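Local coordinates for 389aa long hypothetical nucleolar protein (Pyrococcus horikoshii, PDB 5ZVE), which methylates the C5 position of cytosine 72 in several tRNAs, using S-adenosyl-L-methionine as the methyl donor, at residues I25-Y37 against T277-R289. Numbering follows the deposited sequence.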
loop_
_atom_site.group_PDB
_atom_site.type_symbol
_atom_site.label_atom_id
_atom_site.label_comp_id
_atom_site.label_asym_id
_atom_site.label_seq_id
_atom_site.Cartn_x
_atom_site.Cartn_y
_atom_site.Cartn_z
ATOM N N ILE A 25 8.198 -1.540 15.931
ATOM C CA ILE A 25 7.729 -1.734 14.565
ATOM C C ILE A 25 6.464 -2.592 14.553
ATOM O O ILE A 25 5.469 -2.244 13.915
ATOM C CB ILE A 25 8.812 -2.390 13.690
ATOM C CG1 ILE A 25 9.880 -1.363 13.308
ATOM C CG2 ILE A 25 8.197 -3.017 12.444
ATOM C CD1 ILE A 25 11.242 -1.970 13.027
ATOM N N MET A 26 6.497 -3.702 15.278
ATOM C CA MET A 26 5.348 -4.597 15.333
ATOM C C MET A 26 4.144 -3.925 15.984
ATOM O O MET A 26 3.016 -4.103 15.535
ATOM C CB MET A 26 5.709 -5.882 16.075
ATOM C CG MET A 26 6.477 -6.870 15.224
ATOM S SD MET A 26 6.819 -8.424 16.069
ATOM C CE MET A 26 7.983 -7.898 17.322
ATOM N N LYS A 27 4.388 -3.146 17.032
ATOM C CA LYS A 27 3.316 -2.412 17.695
ATOM C C LYS A 27 2.610 -1.464 16.732
ATOM O O LYS A 27 1.382 -1.411 16.686
ATOM C CB LYS A 27 3.848 -1.625 18.892
ATOM C CG LYS A 27 2.759 -0.858 19.638
ATOM C CD LYS A 27 3.330 0.002 20.753
ATOM C CE LYS A 27 2.340 1.084 21.177
ATOM N NZ LYS A 27 2.946 2.050 22.142
ATOM N N LYS A 28 3.392 -0.705 15.971
ATOM C CA LYS A 28 2.828 0.267 15.043
ATOM C C LYS A 28 2.218 -0.402 13.816
ATOM O O LYS A 28 1.229 0.089 13.269
ATOM C CB LYS A 28 3.893 1.282 14.626
ATOM C CG LYS A 28 4.248 2.261 15.732
ATOM C CD LYS A 28 3.006 2.645 16.531
ATOM C CE LYS A 28 3.319 3.691 17.588
ATOM N NZ LYS A 28 2.109 4.035 18.389
ATOM N N LEU A 29 2.799 -1.528 13.396
ATOM C CA LEU A 29 2.285 -2.281 12.254
ATOM C C LEU A 29 0.845 -2.739 12.476
ATOM O O LEU A 29 0.086 -2.916 11.519
ATOM C CB LEU A 29 3.165 -3.503 11.962
ATOM C CG LEU A 29 4.418 -3.311 11.105
ATOM C CD1 LEU A 29 5.138 -4.645 10.909
ATOM C CD2 LEU A 29 4.061 -2.692 9.766
ATOM N N ARG A 30 0.465 -2.917 13.736
ATOM C CA ARG A 30 -0.885 -3.376 14.046
ATOM C C ARG A 30 -1.920 -2.277 13.829
ATOM O O ARG A 30 -3.111 -2.551 13.734
ATOM C CB ARG A 30 -0.968 -3.877 15.490
ATOM C CG ARG A 30 -2.195 -4.743 15.776
ATOM C CD ARG A 30 -1.794 -6.181 15.916
ATOM N NE ARG A 30 -2.917 -7.119 15.874
ATOM C CZ ARG A 30 -3.595 -7.549 16.933
ATOM N NH1 ARG A 30 -3.278 -7.140 18.153
ATOM N NH2 ARG A 30 -4.587 -8.413 16.763
ATOM N N GLU A 31 -1.451 -1.037 13.719
ATOM C CA GLU A 31 -2.333 0.121 13.600
ATOM C C GLU A 31 -2.334 0.689 12.180
ATOM O O GLU A 31 -1.371 0.502 11.432
ATOM C CB GLU A 31 -1.910 1.215 14.585
ATOM C CG GLU A 31 -1.659 0.747 16.012
ATOM C CD GLU A 31 -1.145 1.870 16.899
ATOM O OE1 GLU A 31 -0.906 2.981 16.379
ATOM O OE2 GLU A 31 -0.972 1.643 18.115
ATOM N N PRO A 32 -3.421 1.385 11.803
ATOM C CA PRO A 32 -3.437 2.076 10.509
ATOM C C PRO A 32 -2.403 3.192 10.486
ATOM O O PRO A 32 -1.970 3.639 11.550
ATOM C CB PRO A 32 -4.863 2.640 10.418
ATOM C CG PRO A 32 -5.655 1.888 11.454
ATOM C CD PRO A 32 -4.686 1.550 12.535
ATOM N N VAL A 33 -2.013 3.635 9.297
ATOM C CA VAL A 33 -1.030 4.705 9.197
ATOM C C VAL A 33 -1.577 5.944 9.894
ATOM O O VAL A 33 -2.787 6.198 9.875
ATOM C CB VAL A 33 -0.660 5.024 7.731
ATOM C CG1 VAL A 33 -0.061 3.785 7.060
ATOM C CG2 VAL A 33 -1.864 5.535 6.956
ATOM N N GLU A 34 -0.689 6.677 10.558
ATOM C CA GLU A 34 -1.080 7.879 11.285
ATOM C C GLU A 34 -1.404 9.005 10.312
ATOM O O GLU A 34 -2.290 9.825 10.565
ATOM C CB GLU A 34 0.027 8.309 12.254
ATOM C CG GLU A 34 0.296 7.327 13.395
ATOM C CD GLU A 34 1.124 6.110 12.981
ATOM O OE1 GLU A 34 1.485 5.985 11.793
ATOM O OE2 GLU A 34 1.420 5.274 13.859
ATOM N N HIS A 35 -0.671 9.040 9.203
ATOM C CA HIS A 35 -0.905 10.019 8.147
ATOM C C HIS A 35 -1.378 9.314 6.881
ATOM O O HIS A 35 -0.618 8.578 6.241
ATOM C CB HIS A 35 0.356 10.837 7.858
ATOM C CG HIS A 35 0.696 11.831 8.927
ATOM N ND1 HIS A 35 1.758 12.700 8.824
ATOM C CD2 HIS A 35 0.120 12.078 10.130
ATOM C CE1 HIS A 35 1.817 13.455 9.910
ATOM N NE2 HIS A 35 0.836 13.094 10.717
ATOM N N TYR A 36 -2.634 9.545 6.520
ATOM C CA TYR A 36 -3.238 8.863 5.383
ATOM C C TYR A 36 -3.111 9.721 4.132
ATOM O O TYR A 36 -3.783 10.754 4.002
ATOM C CB TYR A 36 -4.705 8.541 5.671
ATOM C CG TYR A 36 -5.373 7.702 4.609
ATOM C CD1 TYR A 36 -4.932 6.410 4.340
ATOM C CD2 TYR A 36 -6.441 8.195 3.877
ATOM C CE1 TYR A 36 -5.542 5.635 3.372
ATOM C CE2 TYR A 36 -7.055 7.428 2.903
ATOM C CZ TYR A 36 -6.602 6.151 2.656
ATOM O OH TYR A 36 -7.213 5.388 1.690
ATOM N N TYR A 37 -2.247 9.289 3.217
ATOM C CA TYR A 37 -1.865 10.104 2.063
ATOM C C TYR A 37 -2.700 9.808 0.817
ATOM O O TYR A 37 -3.178 8.691 0.614
ATOM C CB TYR A 37 -0.384 9.898 1.733
ATOM C CG TYR A 37 0.567 10.813 2.476
ATOM C CD1 TYR A 37 1.060 10.469 3.730
ATOM C CD2 TYR A 37 0.976 12.017 1.920
ATOM C CE1 TYR A 37 1.932 11.305 4.410
ATOM C CE2 TYR A 37 1.849 12.860 2.593
ATOM C CZ TYR A 37 2.324 12.498 3.834
ATOM O OH TYR A 37 3.188 13.335 4.501
ATOM N N THR A 277 6.360 -10.160 0.296
ATOM C CA THR A 277 5.673 -10.720 1.455
ATOM C C THR A 277 4.764 -9.693 2.147
ATOM O O THR A 277 3.943 -10.055 2.995
ATOM C CB THR A 277 6.690 -11.287 2.470
ATOM O OG1 THR A 277 7.710 -10.314 2.722
ATOM C CG2 THR A 277 7.347 -12.543 1.912
ATOM N N ALA A 278 4.921 -8.421 1.777
ATOM C CA ALA A 278 4.075 -7.330 2.271
ATOM C C ALA A 278 4.104 -7.200 3.792
ATOM O O ALA A 278 3.104 -6.836 4.409
ATOM C CB ALA A 278 2.641 -7.509 1.787
ATOM N N LEU A 279 5.257 -7.479 4.390
ATOM C CA LEU A 279 5.404 -7.428 5.840
ATOM C C LEU A 279 5.221 -6.016 6.394
ATOM O O LEU A 279 5.004 -5.837 7.591
ATOM C CB LEU A 279 6.774 -7.982 6.249
ATOM C CG LEU A 279 7.029 -9.457 5.900
ATOM C CD1 LEU A 279 8.466 -9.859 6.205
ATOM C CD2 LEU A 279 6.048 -10.378 6.631
ATOM N N GLY A 280 5.306 -5.017 5.523
ATOM C CA GLY A 280 5.233 -3.630 5.950
ATOM C C GLY A 280 3.857 -2.991 5.877
ATOM O O GLY A 280 3.679 -1.854 6.309
ATOM N N VAL A 281 2.875 -3.709 5.338
ATOM C CA VAL A 281 1.577 -3.101 5.087
ATOM C C VAL A 281 0.790 -2.920 6.379
ATOM O O VAL A 281 0.917 -3.697 7.324
ATOM C CB VAL A 281 0.739 -3.917 4.073
ATOM C CG1 VAL A 281 1.524 -4.149 2.793
ATOM C CG2 VAL A 281 0.280 -5.223 4.671
ATOM N N ARG A 282 -0.002 -1.857 6.418
ATOM C CA ARG A 282 -0.775 -1.512 7.600
ATOM C C ARG A 282 -2.238 -1.307 7.211
ATOM O O ARG A 282 -2.526 -0.886 6.091
ATOM C CB ARG A 282 -0.195 -0.259 8.265
ATOM C CG ARG A 282 1.264 -0.417 8.678
ATOM C CD ARG A 282 1.854 0.898 9.155
ATOM N NE ARG A 282 1.337 1.274 10.465
ATOM C CZ ARG A 282 1.563 2.445 11.051
ATOM N NH1 ARG A 282 2.299 3.364 10.441
ATOM N NH2 ARG A 282 1.051 2.696 12.245
ATOM N N PRO A 283 -3.170 -1.637 8.121
ATOM C CA PRO A 283 -2.905 -2.235 9.430
ATOM C C PRO A 283 -2.660 -3.734 9.322
ATOM O O PRO A 283 -3.139 -4.370 8.385
ATOM C CB PRO A 283 -4.189 -1.949 10.204
ATOM C CG PRO A 283 -5.243 -1.971 9.159
ATOM C CD PRO A 283 -4.613 -1.442 7.895
ATOM N N LYS A 284 -1.904 -4.277 10.267
ATOM C CA LYS A 284 -1.603 -5.698 10.285
ATOM C C LYS A 284 -2.298 -6.350 11.478
ATOM O O LYS A 284 -1.724 -6.450 12.563
ATOM C CB LYS A 284 -0.091 -5.924 10.341
ATOM C CG LYS A 284 0.338 -7.364 10.154
ATOM C CD LYS A 284 0.033 -7.871 8.755
ATOM C CE LYS A 284 0.929 -7.200 7.728
ATOM N NZ LYS A 284 0.835 -7.861 6.396
ATOM N N LEU A 285 -3.548 -6.762 11.276
ATOM C CA LEU A 285 -4.329 -7.409 12.326
ATOM C C LEU A 285 -3.695 -8.747 12.713
ATOM O O LEU A 285 -3.456 -9.006 13.890
ATOM C CB LEU A 285 -5.782 -7.606 11.883
ATOM C CG LEU A 285 -6.740 -6.415 12.040
ATOM C CD1 LEU A 285 -6.338 -5.235 11.167
ATOM C CD2 LEU A 285 -8.175 -6.828 11.749
ATOM N N TRP A 286 -3.436 -9.594 11.720
ATOM C CA TRP A 286 -2.739 -10.857 11.943
ATOM C C TRP A 286 -1.801 -11.136 10.784
ATOM O O TRP A 286 -2.237 -11.231 9.637
ATOM C CB TRP A 286 -3.721 -12.022 12.108
ATOM C CG TRP A 286 -4.758 -11.784 13.161
ATOM C CD1 TRP A 286 -6.034 -11.358 12.965
ATOM C CD2 TRP A 286 -4.599 -11.947 14.575
ATOM N NE1 TRP A 286 -6.687 -11.251 14.167
ATOM C CE2 TRP A 286 -5.828 -11.603 15.172
ATOM C CE3 TRP A 286 -3.542 -12.351 15.392
ATOM C CZ2 TRP A 286 -6.027 -11.652 16.553
ATOM C CZ3 TRP A 286 -3.740 -12.397 16.761
ATOM C CH2 TRP A 286 -4.974 -12.051 17.329
ATOM N N GLU A 287 -0.514 -11.266 11.083
ATOM C CA GLU A 287 0.479 -11.554 10.055
ATOM C C GLU A 287 0.491 -13.048 9.755
ATOM O O GLU A 287 0.754 -13.855 10.641
ATOM C CB GLU A 287 1.867 -11.090 10.495
ATOM C CG GLU A 287 2.963 -11.349 9.467
ATOM C CD GLU A 287 2.744 -10.593 8.168
ATOM O OE1 GLU A 287 2.341 -11.225 7.170
ATOM O OE2 GLU A 287 2.979 -9.363 8.146
ATOM N N GLU A 288 0.195 -13.416 8.511
ATOM C CA GLU A 288 0.133 -14.828 8.133
ATOM C C GLU A 288 1.418 -15.331 7.482
ATOM O O GLU A 288 1.751 -16.514 7.588
ATOM C CB GLU A 288 -1.043 -15.071 7.185
ATOM C CG GLU A 288 -2.395 -14.635 7.735
ATOM C CD GLU A 288 -2.951 -13.428 7.004
ATOM O OE1 GLU A 288 -2.151 -12.695 6.384
ATOM O OE2 GLU A 288 -4.182 -13.209 7.049
ATOM N N ARG A 289 2.139 -14.439 6.811
ATOM C CA ARG A 289 3.356 -14.838 6.114
ATOM C C ARG A 289 4.528 -14.921 7.076
ATOM O O ARG A 289 4.598 -14.175 8.052
ATOM C CB ARG A 289 3.666 -13.874 4.964
ATOM C CG ARG A 289 2.869 -14.183 3.704
ATOM C CD ARG A 289 2.930 -13.050 2.711
ATOM N NE ARG A 289 1.980 -13.233 1.617
ATOM C CZ ARG A 289 1.704 -12.302 0.706
ATOM N NH1 ARG A 289 2.297 -11.116 0.761
ATOM N NH2 ARG A 289 0.825 -12.552 -0.256
HETATM O O HOH W 1 -3.068 2.027 7.314
#
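Arg282 reaches from the catalytic-domain loop into the turn that follows helix 19-29, where its guanidinium meets backbone and carboxylate together. Arg282 NE donates to Glu31 O at 3.0 Å and, weakly, to Lys28 O, which also receives a weak bond from NH2. Beyond them Glu34 is gripped end-on: Arg282 NH2 approaches Glu34 OE2 from above the carboxylate plane, in an almost straight bond (171°), while Arg282 NH1 meets Glu34 OE1 on its syn side at 3.1 Å. The two planes stand 54° apart, so the salt bridge is twisted rather than flat. A bend at chi3 (73°) turns the head of Arg282 toward these acceptors. Lys28 CB lies over one guanidinium face and Val33 CA over the other, and Thr371 O takes a further bond from NH1.

Next to the buried guanidinium, Leu29 CD2 packs on Arg282 CG at 3.8 Å, and Lys284 N binds Leu29 O at 2.7 Å just after the cis peptide bond preceding Pro283. Buried Arg30 adds a second firm anchor, its NE bonding Leu285 O (2.8 Å); its guanidinium lies over partly exposed Trp286, a cation-pi contact tilted rather than stacked flat. Trp286 NE1 turns to Asp129. The looser, partly exposed side is at Val33 and Glu34, where a water joins Val33 N to Arg282 O, the latter bond weak.

A methionine in place of Arg282 would probably leave the Glu34 carboxylate without its mate. With Val281 beside Cys323, the predicted nucleophile, the chemistry is consistent with a charged, backbone-directed link between the ferredoxin-like region and a loop beside the probable active site.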